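Side-chain contacts in OmpT protein (Vibrio cholerae serotype O1, PDB 6EHD), which probably acts as a non-specific porin, a membrane beta barrel through which ions and small hydrophilic solutes diffuse across the outer membrane: residues Tyr44-Asn47 with Ala51-Gly54; Val56-Ala59 with Asp65-Val68; Gly104-Arg109 with Gly266-Leu271. The protein carries 1 engineered substitution. All blocks are in the same frame, centred on the assembly; numbering follows the deposited sequence.

Contact 1. Residues Tyr44-Asn47 with Ala51-Gly54; sequences YTVN and ALQG
Ala51 fits its methyl group against the backbone of Tyr44 and Thr45: CB lies 3.6 Å from Tyr44 O and 4.0 Å from Thr45 CA. Ala51 and Thr45 form a non-hydrogen-bonded antiparallel pair, with their CA atoms 4.3 Å apart, and the small methyl of alanine fits between backbones this close. On the same face Thr45 OG1 comes only to 4.3 Å from Ala51 CB, a loose van der Waals touch. Ala51 CA also offers a CA-H...O contact to Tyr44 O, a bent, weak supplement to the hydrogen bond that Leu52 N makes to the same oxygen, and a bound C8E detergent touches Ala51 as well as Asn47. One residue on, Leu52 grips Tyr44 at both its N and its O, the signature of a hydrogen-bonded antiparallel pair. Leu52 N reaches Tyr44 O at 2.9 Å, nearly straight (169° at the hydrogen), and Tyr44 N returns a bond of 2.9 Å to Leu52 O. This is the turn end of the hairpin of strands 30-47 and 50-59 in the wall of the porin barrel. Just beyond the pairing, Val46 and Asn47 together face the residue preceding Ala51, a classic beta bulge that leads into the short turn. On the face carrying Tyr44, the Leu52 side chain, its CG beside the backbone N (chi1 -57°), sends CD1 toward Val46 CG2, 4.3 Å away. This is a light apolar touch between two branched side chains on the surface of the barrel, where leucine and valine would suit a position facing lipid or detergent. The Tyr44 ring leans away from the strand bearing Leu52, leaving the backbone to do the joining. Gln53 directs its amide to Lys81 and Asp41.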
loop_
_atom_site.group_PDB
_atom_site.type_symbol
_atom_site.label_atom_id
_atom_site.label_comp_id
_atom_site.label_asym_id
_atom_site.label_seq_id
_atom_site.Cartn_x
_atom_site.Cartn_y
_atom_site.Cartn_z
ATOM N N TYR A 44 21.892 -4.400 -15.458
ATOM C CA TYR A 44 22.866 -4.876 -16.416
ATOM C C TYR A 44 22.339 -6.130 -17.098
ATOM O O TYR A 44 21.999 -7.095 -16.420
ATOM C CB TYR A 44 24.212 -5.115 -15.683
ATOM C CG TYR A 44 25.311 -5.497 -16.658
ATOM C CD1 TYR A 44 26.068 -4.514 -17.307
ATOM C CD2 TYR A 44 25.575 -6.838 -16.971
ATOM C CE1 TYR A 44 27.066 -4.866 -18.241
ATOM C CE2 TYR A 44 26.566 -7.200 -17.906
ATOM C CZ TYR A 44 27.316 -6.221 -18.533
ATOM O OH TYR A 44 28.307 -6.577 -19.431
ATOM N N THR A 45 22.294 -6.121 -18.423
ATOM C CA THR A 45 21.861 -7.246 -19.229
ATOM C C THR A 45 23.082 -8.097 -19.599
ATOM O O THR A 45 24.028 -7.619 -20.231
ATOM C CB THR A 45 21.157 -6.715 -20.525
ATOM O OG1 THR A 45 19.994 -6.006 -20.151
ATOM C CG2 THR A 45 20.695 -7.820 -21.444
ATOM N N VAL A 46 23.080 -9.334 -19.179
ATOM C CA VAL A 46 24.205 -10.307 -19.462
ATOM C C VAL A 46 23.966 -10.867 -20.857
ATOM O O VAL A 46 24.836 -10.796 -21.708
ATOM C CB VAL A 46 24.290 -11.399 -18.379
ATOM C CG1 VAL A 46 25.389 -12.457 -18.684
ATOM C CG2 VAL A 46 24.480 -10.821 -17.007
ATOM N N ASN A 47 22.760 -11.354 -21.116
ATOM C CA ASN A 47 22.301 -11.708 -22.445
ATOM C C ASN A 47 20.763 -11.740 -22.548
ATOM O O ASN A 47 20.076 -11.373 -21.610
ATOM C CB ASN A 47 22.959 -13.022 -22.934
ATOM C CG ASN A 47 22.657 -14.226 -22.070
ATOM O OD1 ASN A 47 21.588 -14.349 -21.457
ATOM N ND2 ASN A 47 23.589 -15.168 -22.070
ATOM N N ALA A 51 19.436 -11.031 -16.740
ATOM C CA ALA A 51 19.789 -9.650 -16.328
ATOM C C ALA A 51 19.863 -9.514 -14.801
ATOM O O ALA A 51 19.242 -10.269 -14.079
ATOM C CB ALA A 51 18.813 -8.647 -16.967
ATOM N N LEU A 52 20.664 -8.576 -14.299
ATOM C CA LEU A 52 20.893 -8.352 -12.887
ATOM C C LEU A 52 20.473 -6.868 -12.518
ATOM O O LEU A 52 20.573 -5.967 -13.361
ATOM C CB LEU A 52 22.398 -8.448 -12.556
ATOM C CG LEU A 52 23.060 -9.781 -12.956
ATOM C CD1 LEU A 52 24.591 -9.722 -12.821
ATOM C CD2 LEU A 52 22.502 -10.894 -12.102
ATOM N N GLN A 53 20.056 -6.692 -11.294
ATOM C CA GLN A 53 19.612 -5.414 -10.748
ATOM C C GLN A 53 20.127 -5.250 -9.348
ATOM O O GLN A 53 20.107 -6.162 -8.518
ATOM C CB GLN A 53 18.047 -5.299 -10.766
ATOM C CG GLN A 53 17.525 -4.011 -10.094
ATOM C CD GLN A 53 15.985 -4.002 -9.862
ATOM O OE1 GLN A 53 15.344 -5.079 -9.679
ATOM N NE2 GLN A 53 15.383 -2.773 -9.890
ATOM N N GLY A 54 20.593 -4.036 -9.046
ATOM C CA GLY A 54 20.910 -3.669 -7.666
ATOM C C GLY A 54 20.241 -2.264 -7.392
ATOM O O GLY A 54 20.497 -1.350 -8.097
#

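Contact 2. Residues Val56-Ala59 with Asp65-Val68; sequences VEFA and DMYV
A single hydrogen bond joins Ala59 to Tyr67, from Ala59 N to Tyr67 O over 3.1 Å, fairly straight at the hydrogen (164°) and nearly along the C=O axis. The same carbonyl oxygen also receives a CA-H...O contact from Phe58 CA at 3.3 Å and lies at the edge of the Phe58 ring, near its plane. No partner for Ala59 O or Tyr67 N is present in the model, consistent with the pairing giving way near the disordered loop. The apolar contacts lie on the face of Phe58. With CG beside the backbone N (chi1 -59°), its ring crosses Val68 and Met66 obliquely, CE1 meeting Val68 CG2 at 4.0 Å and CD1 meeting Met66 CE at 4.1 Å. Phe58 and Val68 form a non-hydrogen-bonded antiparallel pair, their CA atoms 4.5 Å apart, in the hairpin of strands 50-59 and 67-77, part of the porin barrel wall. Bulky apolar residues suit its outward side. In the model, Met66 bends at chi3 to bring its methyl to the ring, a placement that is tentative because the residue is poorly ordered, close to the unmodelled tip of the loop. On the pore side, the small Ala59 sits beside the Tyr67 ring, an approach modelled too tightly to interpret. The charged group nearby, Glu57, also turned inward, finds its partners outside the two segments: a salt bridge from OE1 to Arg69 and a hydrogen bond between OE2 and the Tyr14 hydroxyl.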
loop_
_atom_site.group_PDB
_atom_site.type_symbol
_atom_site.label_atom_id
_atom_site.label_comp_id
_atom_site.label_asym_id
_atom_site.label_seq_id
_atom_site.Cartn_x
_atom_site.Cartn_y
_atom_site.Cartn_z
ATOM N N VAL A 56 18.830 0.729 -4.239
ATOM C CA VAL A 56 18.732 1.088 -2.886
ATOM C C VAL A 56 18.007 2.485 -2.849
ATOM O O VAL A 56 18.206 3.260 -3.741
ATOM C CB VAL A 56 20.140 1.151 -2.228
ATOM C CG1 VAL A 56 21.028 2.122 -2.931
ATOM C CG2 VAL A 56 20.034 1.433 -0.744
ATOM N N GLU A 57 17.131 2.637 -1.885
ATOM C CA GLU A 57 16.290 3.855 -1.739
ATOM C C GLU A 57 16.348 4.297 -0.333
ATOM O O GLU A 57 16.108 3.486 0.604
ATOM C CB GLU A 57 14.835 3.513 -2.111
ATOM C CG GLU A 57 13.892 4.796 -2.201
ATOM C CD GLU A 57 12.457 4.453 -2.764
ATOM O OE1 GLU A 57 11.503 4.478 -1.977
ATOM O OE2 GLU A 57 12.383 4.176 -3.987
ATOM N N PHE A 58 16.582 5.598 -0.124
ATOM C CA PHE A 58 16.655 6.179 1.206
ATOM C C PHE A 58 15.517 7.266 1.431
ATOM O O PHE A 58 15.036 7.881 0.479
ATOM C CB PHE A 58 17.967 6.971 1.332
ATOM C CG PHE A 58 19.220 6.137 1.119
ATOM C CD1 PHE A 58 19.817 5.471 2.199
ATOM C CD2 PHE A 58 19.804 6.057 -0.139
ATOM C CE1 PHE A 58 20.986 4.716 2.019
ATOM C CE2 PHE A 58 20.992 5.285 -0.323
ATOM C CZ PHE A 58 21.547 4.621 0.768
ATOM N N ALA A 59 15.105 7.436 2.662
ATOM C CA ALA A 59 14.128 8.465 3.021
ATOM C C ALA A 59 14.904 9.687 3.253
ATOM O O ALA A 59 16.047 9.642 3.760
ATOM C CB ALA A 59 13.408 8.154 4.250
ATOM N N ASP A 65 18.237 10.529 11.335
ATOM C CA ASP A 65 17.867 11.289 10.149
ATOM C C ASP A 65 17.637 10.326 8.945
ATOM O O ASP A 65 16.538 9.763 8.841
ATOM C CB ASP A 65 18.916 12.391 9.888
ATOM C CG ASP A 65 18.358 13.571 9.125
ATOM O OD1 ASP A 65 17.278 14.080 9.507
ATOM O OD2 ASP A 65 19.022 14.018 8.167
ATOM N N MET A 66 18.640 10.089 8.081
ATOM C CA MET A 66 18.458 9.251 6.857
ATOM C C MET A 66 18.490 7.733 7.149
ATOM O O MET A 66 19.234 7.267 8.029
ATOM C CB MET A 66 19.502 9.573 5.775
ATOM C CG MET A 66 19.144 10.740 4.863
ATOM S SD MET A 66 20.056 10.826 3.291
ATOM C CE MET A 66 20.927 9.254 3.126
ATOM N N TYR A 67 17.676 6.972 6.414
ATOM C CA TYR A 67 17.489 5.561 6.701
ATOM C C TYR A 67 17.096 4.850 5.383
ATOM O O TYR A 67 16.619 5.481 4.449
ATOM C CB TYR A 67 16.443 5.314 7.812
ATOM C CG TYR A 67 14.969 5.395 7.366
ATOM C CD1 TYR A 67 14.280 6.616 7.389
ATOM C CD2 TYR A 67 14.272 4.254 6.910
ATOM C CE1 TYR A 67 12.944 6.698 6.972
ATOM C CE2 TYR A 67 12.940 4.319 6.482
ATOM C CZ TYR A 67 12.272 5.547 6.523
ATOM O OH TYR A 67 10.940 5.685 6.109
ATOM N N VAL A 68 17.292 3.542 5.347
ATOM C CA VAL A 68 17.090 2.726 4.127
ATOM C C VAL A 68 15.626 2.319 3.987
ATOM O O VAL A 68 15.045 1.703 4.919
ATOM C CB VAL A 68 17.939 1.428 4.209
ATOM C CG1 VAL A 68 17.686 0.584 2.952
ATOM C CG2 VAL A 68 19.416 1.825 4.276
#

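Contact 3. Residues Gly104-Arg109 with Gly266-Leu271; sequences GGTGLR and GTLVYL. With C8E ((hydroxyethyloxy)tri(ethyloxy)octane), chain F.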
loop_
_atom_site.group_PDB
_atom_site.type_symbol
_atom_site.label_atom_id
_atom_site.label_comp_id
_atom_site.label_asym_id
_atom_site.label_seq_id
_atom_site.Cartn_x
_atom_site.Cartn_y
_atom_site.Cartn_z
ATOM N N GLY A 104 -7.862 7.565 1.236
ATOM C CA GLY A 104 -8.358 6.190 0.888
ATOM C C GLY A 104 -7.416 5.073 1.171
ATOM O O GLY A 104 -6.293 5.300 1.659
ATOM N N GLY A 105 -7.874 3.847 0.850
ATOM C CA GLY A 105 -7.221 2.567 1.165
ATOM C C GLY A 105 -7.861 1.811 2.327
ATOM O O GLY A 105 -7.324 0.776 2.750
ATOM N N THR A 106 -8.959 2.321 2.903
ATOM C CA THR A 106 -9.494 1.687 4.121
ATOM C C THR A 106 -10.030 0.267 3.831
ATOM O O THR A 106 -10.091 -0.557 4.764
ATOM C CB THR A 106 -10.656 2.420 4.802
ATOM O OG1 THR A 106 -11.786 2.549 3.924
ATOM C CG2 THR A 106 -10.158 3.882 5.187
ATOM N N GLY A 107 -10.433 0.010 2.587
ATOM C CA GLY A 107 -11.011 -1.305 2.174
ATOM C C GLY A 107 -9.958 -2.345 1.754
ATOM O O GLY A 107 -10.304 -3.478 1.321
ATOM N N LEU A 108 -8.642 -1.999 1.845
ATOM C CA LEU A 108 -7.590 -2.895 1.412
ATOM C C LEU A 108 -6.941 -3.424 2.677
ATOM O O LEU A 108 -6.492 -2.635 3.512
ATOM C CB LEU A 108 -6.623 -2.209 0.426
ATOM C CG LEU A 108 -7.288 -1.505 -0.757
ATOM C CD1 LEU A 108 -6.244 -0.807 -1.631
ATOM C CD2 LEU A 108 -8.169 -2.403 -1.682
ATOM N N ARG A 109 -7.064 -4.749 2.904
ATOM C CA ARG A 109 -6.869 -5.269 4.268
ATOM C C ARG A 109 -5.567 -6.108 4.478
ATOM O O ARG A 109 -5.454 -6.838 5.456
ATOM C CB ARG A 109 -8.080 -6.127 4.671
ATOM C CG ARG A 109 -9.437 -5.455 4.522
ATOM C CD ARG A 109 -9.525 -4.028 5.120
ATOM N NE ARG A 109 -9.138 -4.016 6.554
ATOM C CZ ARG A 109 -8.364 -3.123 7.165
ATOM N NH1 ARG A 109 -7.890 -2.045 6.540
ATOM N NH2 ARG A 109 -8.071 -3.283 8.481
ATOM N N GLY A 266 -17.435 1.004 9.027
ATOM C CA GLY A 266 -16.757 2.280 8.717
ATOM C C GLY A 266 -16.937 2.656 7.261
ATOM O O GLY A 266 -16.948 1.757 6.405
ATOM N N THR A 267 -17.133 3.965 7.002
ATOM C CA THR A 267 -17.339 4.540 5.681
ATOM C C THR A 267 -16.258 5.610 5.457
ATOM O O THR A 267 -16.024 6.434 6.384
ATOM C CB THR A 267 -18.738 5.162 5.618
ATOM O OG1 THR A 267 -19.730 4.097 5.785
ATOM C CG2 THR A 267 -18.962 5.747 4.291
ATOM N N LEU A 268 -15.643 5.597 4.255
ATOM C CA LEU A 268 -14.693 6.675 3.857
ATOM C C LEU A 268 -15.035 7.089 2.460
ATOM O O LEU A 268 -15.117 6.240 1.553
ATOM C CB LEU A 268 -13.197 6.204 4.020
ATOM C CG LEU A 268 -12.020 7.165 3.767
ATOM C CD1 LEU A 268 -11.905 7.591 2.333
ATOM C CD2 LEU A 268 -12.082 8.392 4.652
ATOM N N VAL A 269 -15.298 8.392 2.233
ATOM C CA VAL A 269 -15.524 8.924 0.885
ATOM C C VAL A 269 -14.434 10.002 0.617
ATOM O O VAL A 269 -14.117 10.831 1.505
ATOM C CB VAL A 269 -16.940 9.573 0.749
ATOM C CG1 VAL A 269 -17.114 10.164 -0.629
ATOM C CG2 VAL A 269 -18.048 8.511 0.981
ATOM N N TYR A 270 -13.899 10.054 -0.606
ATOM C CA TYR A 270 -12.932 11.101 -0.993
ATOM C C TYR A 270 -13.309 11.682 -2.332
ATOM O O TYR A 270 -13.895 10.987 -3.203
ATOM C CB TYR A 270 -11.431 10.626 -0.910
ATOM C CG TYR A 270 -11.079 9.458 -1.827
ATOM C CD1 TYR A 270 -10.816 9.623 -3.207
ATOM C CD2 TYR A 270 -11.093 8.134 -1.304
ATOM C CE1 TYR A 270 -10.536 8.512 -3.994
ATOM C CE2 TYR A 270 -10.836 7.013 -2.094
ATOM C CZ TYR A 270 -10.575 7.203 -3.451
ATOM O OH TYR A 270 -10.331 6.077 -4.233
ATOM N N LEU A 271 -12.940 12.974 -2.547
ATOM C CA LEU A 271 -13.080 13.620 -3.851
ATOM C C LEU A 271 -11.842 14.572 -4.013
ATOM O O LEU A 271 -11.502 15.259 -3.060
ATOM C CB LEU A 271 -14.330 14.562 -3.801
ATOM C CG LEU A 271 -14.690 15.435 -5.004
ATOM C CD1 LEU A 271 -14.816 14.729 -6.343
ATOM C CD2 LEU A 271 -15.984 16.266 -4.816
HETATM O O9 C8E F . -6.430 9.753 12.811
HETATM C C10 C8E F . -7.419 10.386 12.024
HETATM C C11 C8E F . -7.025 10.302 10.563
HETATM O O12 C8E F . -8.211 10.585 9.804
HETATM C C13 C8E F . -8.133 10.170 8.448
HETATM C C14 C8E F . -9.464 10.088 7.720
HETATM O O15 C8E F . -10.450 9.187 8.309
HETATM C C16 C8E F . -9.997 7.838 8.248
HETATM C C17 C8E F . -10.731 7.101 9.328
HETATM O O18 C8E F . -11.843 6.520 8.686
HETATM C C19 C8E F . -11.828 5.104 8.729
HETATM C C20 C8E F . -12.975 4.796 9.639
HETATM O O21 C8E F . -14.170 5.038 8.914
#
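Leu268 and Thr106 slant across each other, the leucine reaching inward from the wall and the threonine outward from the loop. Thr106 presents both branches to it: OG1 lies 3.9 Å and CG2 4.0 Å from Leu268 CB. The chi1 of 60° that places this hydroxyl between the backbone N and the carbonyl carbon also lets it bond to Glu252, so threonine serves an apolar and a polar neighbour at once. Farther out on the leucine, CD1 comes to 4.1 Å from Gly104 CA, and CD2 lies 4.1 Å from the ether oxygen O15 of a bound C8E detergent. Segment 104-109 belongs to the long loop between strands 80-84 and 121-128, which folds into the barrel like the constriction loop (L3) of general porins, and here it rests on the inner wall. Tyr270, on the same face of strand 263-276 as Leu268, brings CE2 to 4.0 Å from Gly104 CA, obliquely to its ring. Glycine lets the ring approach the loop backbone so closely. Leu268 CD1 meets this ring at its edge, in plane, while the phenol OH bonds to Tyr99 N. Gly105, with a positive phi (103°) well suited to glycine, opens a type I turn to Leu108, and its N bonds to Glu252.

From the N terminus, contact 1 comes first, closing a tight hairpin with three residues between its segments, the last already on strand 50-59. This strand runs straight on into contact 2, where the next, longer and partly disordered connection is closed against strand 67-77. These two contacts therefore bind three successive strands of the barrel wall edge to edge, with their centres about 24 Å apart. Contact 3 is of another order: 156 residues, mostly strand, separate its segments, and it ties the inward-folded loop to the wall on the other side of the chain's centre. The three loops follow one another in series, and none nests within or crosses another.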